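Local coordinates for protein N-alpha-acetyltransferase (Sulfolobus solfataricus P2, PDB 4R3L) that transfers the acetyl group of acetyl-CoA to the free alpha-amino group at protein N-termini, acting on serine, alanine and methionine ends with a preference for serine, at residues F12-A17 against A104-E109; V149-G152 against E158-Y161. One frame throughout, in Å; residues are numbered along the deposited sequence.

Contact 1 of 2, residues F12-A17 against A104-E109. With COA (coenzyme A), chain C.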
# COMPACT_ATOMS: atom_id res chain seq x y z
N PHE A 12 -4.57 18.63 3.68
CA PHE A 12 -4.16 17.50 4.50
C PHE A 12 -2.67 17.56 4.77
O PHE A 12 -1.94 18.29 4.10
CB PHE A 12 -4.52 16.17 3.82
CG PHE A 12 -3.76 15.91 2.55
CD1 PHE A 12 -2.57 15.18 2.57
CD2 PHE A 12 -4.24 16.35 1.33
CE1 PHE A 12 -1.86 14.92 1.39
CE2 PHE A 12 -3.56 16.09 0.15
CZ PHE A 12 -2.36 15.39 0.18
N THR A 13 -2.22 16.79 5.75
CA THR A 13 -0.81 16.61 6.02
C THR A 13 -0.54 15.11 6.09
O THR A 13 -1.47 14.34 6.21
CB THR A 13 -0.38 17.28 7.33
OG1 THR A 13 -1.14 16.74 8.41
CG2 THR A 13 -0.63 18.79 7.27
N LEU A 14 0.72 14.71 6.01
CA LEU A 14 1.10 13.31 6.20
C LEU A 14 2.00 13.21 7.39
O LEU A 14 2.78 14.12 7.65
CB LEU A 14 1.84 12.74 4.99
CG LEU A 14 1.19 12.79 3.61
CD1 LEU A 14 2.07 12.03 2.59
CD2 LEU A 14 -0.19 12.22 3.65
N ARG A 15 1.93 12.09 8.10
CA ARG A 15 2.94 11.75 9.07
C ARG A 15 3.01 10.23 9.23
O ARG A 15 2.13 9.50 8.76
CB ARG A 15 2.65 12.42 10.41
CG ARG A 15 1.31 12.06 11.01
CD ARG A 15 1.22 12.53 12.45
NE ARG A 15 -0.10 12.28 13.01
CZ ARG A 15 -0.53 11.08 13.39
NH1 ARG A 15 0.26 10.02 13.24
NH2 ARG A 15 -1.74 10.94 13.90
N ASN A 16 4.07 9.76 9.85
CA ASN A 16 4.11 8.33 10.17
C ASN A 16 2.96 7.93 11.10
O ASN A 16 2.53 8.71 11.98
CB ASN A 16 5.46 7.97 10.77
CG ASN A 16 6.57 7.95 9.74
OD1 ASN A 16 7.32 8.91 9.58
ND2 ASN A 16 6.66 6.86 9.01
N ALA A 17 2.42 6.74 10.88
CA ALA A 17 1.38 6.21 11.73
C ALA A 17 1.90 5.96 13.14
O ALA A 17 3.08 5.63 13.32
CB ALA A 17 0.81 4.93 11.14
N ALA A 104 -3.58 9.68 -2.01
CA ALA A 104 -2.99 8.36 -2.25
C ALA A 104 -1.64 8.52 -2.93
O ALA A 104 -0.69 7.80 -2.64
CB ALA A 104 -3.91 7.49 -3.09
N THR A 105 -1.55 9.49 -3.84
CA THR A 105 -0.28 9.73 -4.51
C THR A 105 0.80 10.09 -3.51
O THR A 105 1.92 9.60 -3.61
CB THR A 105 -0.39 10.85 -5.57
OG1 THR A 105 -1.26 10.40 -6.62
CG2 THR A 105 0.97 11.15 -6.16
N THR A 106 0.48 10.95 -2.54
CA THR A 106 1.52 11.36 -1.62
C THR A 106 1.81 10.27 -0.59
O THR A 106 2.94 10.12 -0.15
CB THR A 106 1.15 12.68 -0.90
OG1 THR A 106 -0.06 12.50 -0.14
CG2 THR A 106 0.96 13.80 -1.93
N LEU A 107 0.79 9.49 -0.21
CA LEU A 107 1.04 8.34 0.68
C LEU A 107 2.04 7.38 0.03
O LEU A 107 2.99 6.90 0.66
CB LEU A 107 -0.27 7.60 1.03
CG LEU A 107 -1.19 8.30 2.04
CD1 LEU A 107 -2.56 7.63 2.08
CD2 LEU A 107 -0.56 8.32 3.43
N LEU A 108 1.81 7.06 -1.24
CA LEU A 108 2.71 6.16 -1.97
C LEU A 108 4.11 6.73 -2.09
O LEU A 108 5.08 6.01 -1.95
CB LEU A 108 2.16 5.83 -3.36
CG LEU A 108 1.06 4.78 -3.44
CD1 LEU A 108 0.19 4.99 -4.66
CD2 LEU A 108 1.69 3.37 -3.46
N GLU A 109 4.22 8.03 -2.36
CA GLU A 109 5.55 8.61 -2.50
C GLU A 109 6.32 8.52 -1.20
O GLU A 109 7.51 8.22 -1.20
CB GLU A 109 5.48 10.08 -2.95
CG GLU A 109 6.85 10.65 -3.36
CD GLU A 109 7.66 11.25 -2.20
OE1 GLU A 109 7.13 11.41 -1.07
OE2 GLU A 109 8.85 11.58 -2.42
N1A COA C . -10.98 7.55 -11.74
C2A COA C . -9.96 7.77 -12.60
N3A COA C . -8.74 8.06 -12.15
C4A COA C . -8.49 8.13 -10.80
C5A COA C . -9.52 7.92 -9.90
C6A COA C . -10.80 7.62 -10.40
N6A COA C . -11.91 7.38 -9.48
N7A COA C . -8.99 8.05 -8.62
C8A COA C . -7.66 8.36 -8.75
N9A COA C . -7.35 8.40 -10.06
C1B COA C . -6.04 8.71 -10.65
C2B COA C . -6.07 10.03 -11.30
O2B COA C . -5.17 10.09 -12.35
C3B COA C . -5.61 10.91 -10.25
O3B COA C . -5.20 12.10 -10.81
P3B COA C . -6.18 13.32 -10.84
O7A COA C . -5.40 14.61 -11.11
O8A COA C . -6.86 13.43 -9.54
O9A COA C . -7.20 13.11 -11.92
C4B COA C . -4.50 10.13 -9.69
O4B COA C . -5.00 8.81 -9.66
C5B COA C . -4.18 10.53 -8.31
O5B COA C . -5.16 10.16 -7.39
P1A COA C . -5.16 10.52 -5.85
O1A COA C . -5.98 11.76 -5.58
O2A COA C . -3.77 10.65 -5.37
O3A COA C . -5.92 9.27 -5.22
P2A COA C . -6.95 9.30 -4.03
O4A COA C . -8.32 9.78 -4.47
O5A COA C . -6.41 10.10 -2.88
O6A COA C . -7.11 7.78 -3.52
CBP COA C . -7.61 5.42 -3.90
CCP COA C . -7.06 6.77 -4.46
CDP COA C . -7.61 4.39 -5.00
CEP COA C . -6.67 4.99 -2.77
CAP COA C . -9.00 5.72 -3.40
OAP COA C . -9.96 5.86 -4.45
C9P COA C . -9.57 4.68 -2.45
O9P COA C . -9.30 4.71 -1.22
N8P COA C . -10.45 3.63 -2.91
C7P COA C . -11.02 2.61 -2.04
C6P COA C . -9.95 1.70 -1.37
C5P COA C . -9.00 1.08 -2.39
O5P COA C . -9.48 0.55 -3.42
N4P COA C . -7.55 1.15 -2.18
C3P COA C . -6.64 0.58 -3.15
C2P COA C . -6.62 -0.94 -3.31
S1P COA C . -5.26 -1.67 -4.16

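Contact 2 of 2, residues V149-G152 against E158-Y161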
# COMPACT_ATOMS: atom_id res chain seq x y z
N VAL A 149 -0.36 -11.58 -13.46
CA VAL A 149 -1.78 -11.66 -13.16
C VAL A 149 -2.04 -12.80 -12.19
O VAL A 149 -2.04 -13.96 -12.59
CB VAL A 149 -2.63 -11.83 -14.42
CG1 VAL A 149 -4.10 -12.03 -14.05
CG2 VAL A 149 -2.47 -10.63 -15.32
N LEU A 150 -2.23 -12.47 -10.92
CA LEU A 150 -2.48 -13.49 -9.92
C LEU A 150 -3.91 -13.99 -10.06
O LEU A 150 -4.87 -13.35 -9.64
CB LEU A 150 -2.23 -12.93 -8.51
CG LEU A 150 -0.85 -12.29 -8.33
CD1 LEU A 150 -0.57 -12.03 -6.86
CD2 LEU A 150 0.25 -13.16 -8.93
N LYS A 151 -4.06 -15.16 -10.68
CA LYS A 151 -5.39 -15.69 -10.93
C LYS A 151 -6.08 -16.13 -9.63
O LYS A 151 -5.48 -16.81 -8.80
CB LYS A 151 -5.31 -16.84 -11.93
CG LYS A 151 -4.70 -16.43 -13.26
CD LYS A 151 -3.92 -17.57 -13.90
CE LYS A 151 -3.38 -17.17 -15.27
NZ LYS A 151 -2.55 -15.93 -15.19
N GLY A 152 -7.33 -15.70 -9.47
CA GLY A 152 -8.14 -16.04 -8.31
C GLY A 152 -7.53 -15.57 -7.00
O GLY A 152 -7.67 -16.23 -5.97
N GLU A 158 -11.95 -13.28 -7.74
CA GLU A 158 -11.54 -12.22 -8.67
C GLU A 158 -10.03 -12.21 -8.85
O GLU A 158 -9.27 -12.48 -7.91
CB GLU A 158 -12.03 -10.85 -8.18
CG GLU A 158 -11.75 -9.74 -9.19
CD GLU A 158 -12.40 -8.42 -8.83
OE1 GLU A 158 -12.38 -7.51 -9.70
OE2 GLU A 158 -12.92 -8.29 -7.70
N ASP A 159 -9.59 -11.95 -10.08
CA ASP A 159 -8.16 -11.88 -10.38
C ASP A 159 -7.55 -10.56 -9.87
O ASP A 159 -8.26 -9.57 -9.71
CB ASP A 159 -7.90 -11.99 -11.87
CG ASP A 159 -8.31 -13.33 -12.45
OD1 ASP A 159 -8.24 -14.35 -11.73
OD2 ASP A 159 -8.68 -13.33 -13.64
N ALA A 160 -6.25 -10.59 -9.59
CA ALA A 160 -5.48 -9.39 -9.26
C ALA A 160 -4.41 -9.12 -10.30
O ALA A 160 -3.85 -10.04 -10.88
CB ALA A 160 -4.83 -9.52 -7.90
N TYR A 161 -4.13 -7.85 -10.54
CA TYR A 161 -2.90 -7.49 -11.21
C TYR A 161 -1.81 -7.37 -10.17
O TYR A 161 -2.01 -6.69 -9.17
CB TYR A 161 -3.02 -6.16 -11.96
CG TYR A 161 -3.96 -6.14 -13.14
CD1 TYR A 161 -3.75 -6.95 -14.24
CD2 TYR A 161 -5.03 -5.25 -13.17
CE1 TYR A 161 -4.61 -6.91 -15.32
CE2 TYR A 161 -5.88 -5.20 -14.25
CZ TYR A 161 -5.67 -6.03 -15.32
OH TYR A 161 -6.54 -5.97 -16.40

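Contact 1 of 2, residues F12-A17 against A104-E109
Leu14 of the edge strand packs against Thr106 and Leu107 of helix 103-119. Its CB points at the helix, and CG, lying beside the backbone N with chi1 at -56°, already comes to 4.0 Å from Thr106 OG1. Beyond it the branch forks: CD1 rests 3.5 Å from the carbonyl oxygen Thr106 O, while CD2 meets Leu107 CD2 at 3.9 Å, an apolar touch with the buried Leu107. Both methyls also lie against the Thr106 hydroxyl. A forked aliphatic tip suits this place because it spans two neighbouring helix residues at once. The side chains of Phe12 and Thr106 approach from opposite directions, ring atom CE1 stopping 3.4 Å from Thr106 OG1, which lies near the ring plane at its edge. That hydroxyl can sit among carbons because it is hydrogen-bonded to Ile103 O, earlier in its own helix. The preceding residues of the helix face coenzyme A: Ala104 N gives a hydrogen bond to O5A of the cofactor at 3.0 Å, and Thr105 holds O2A through both N and OG1. Strand 13-16 thus packs on the helix whose N-terminal turn binds the pyrophosphate, the acetyl-CoA-binding element characteristic of the GNAT fold.

Contact 2 of 2, residues V149-G152 against E158-Y161
Asp159 OD1 accepts the amide hydrogen of Gly152 at 2.8 Å from Gly152 N, in a bond bent little from straight (165°) and arriving nearly along the carboxylate C-O direction. The same oxygen lies 3.2 Å from Lys151 CA, close against the backbone just past the end of strand 145-150. Its CG stands beside the backbone N of Asp159 (chi1 -64°), which carries the short side chain across to the other arm. Gly152 has a positive phi, a backbone shape that a residue without a CB adopts easily. Next to this link the two strands pair antiparallel. Leu150 and Ala160 form a hydrogen-bonded pair: Ala160 N points almost straight at Leu150 O over 3.1 Å, whereas the return bond from Leu150 N to Ala160 O is bent and weak. On their face the two CB atoms are 4.3 Å apart; the longer Leu150 also packs on Glu127, a zinc-binding residue, and the small Ala160 touches Tyr154, a substrate-binding residue. The other face carries the non-hydrogen-bonded pair Val149 and Tyr161, side by side, the apolar Val149 branch suiting the ring edge, with CG2 4.0 Å from Tyr161 CD1. With an alanine here instead of Asp159, the Gly152 amide would probably lose this acceptor and the loop end be freer to move. Glu158 faces elsewhere, forming a salt bridge with Arg129. Chemically, a carboxylate-to-amide bond thus takes over where the strand ladder stops, tying together the two ends of the loop that bears Tyr154.

Contact 1 and contact 2 lie on opposite sides of the chain's centre, their own centres about 27 Å apart and their nearest atoms about 12 Å apart. They do not touch, yet both reach the same seven-stranded mixed sheet, at its two edges: strand 13-16 is one outermost strand and strand 145-150 the other. Along the chain they come in series, contact 1 closing before the hairpin of contact 2 begins. Contact 1 fastens the first edge to helix 103-119, which binds coenzyme A; contact 2 closes the hairpin of strands 145-150 and 160-166, whose loop supplies substrate-binding Tyr154. This is consistent with cofactor and peptide being bound by different parts of one GNAT domain.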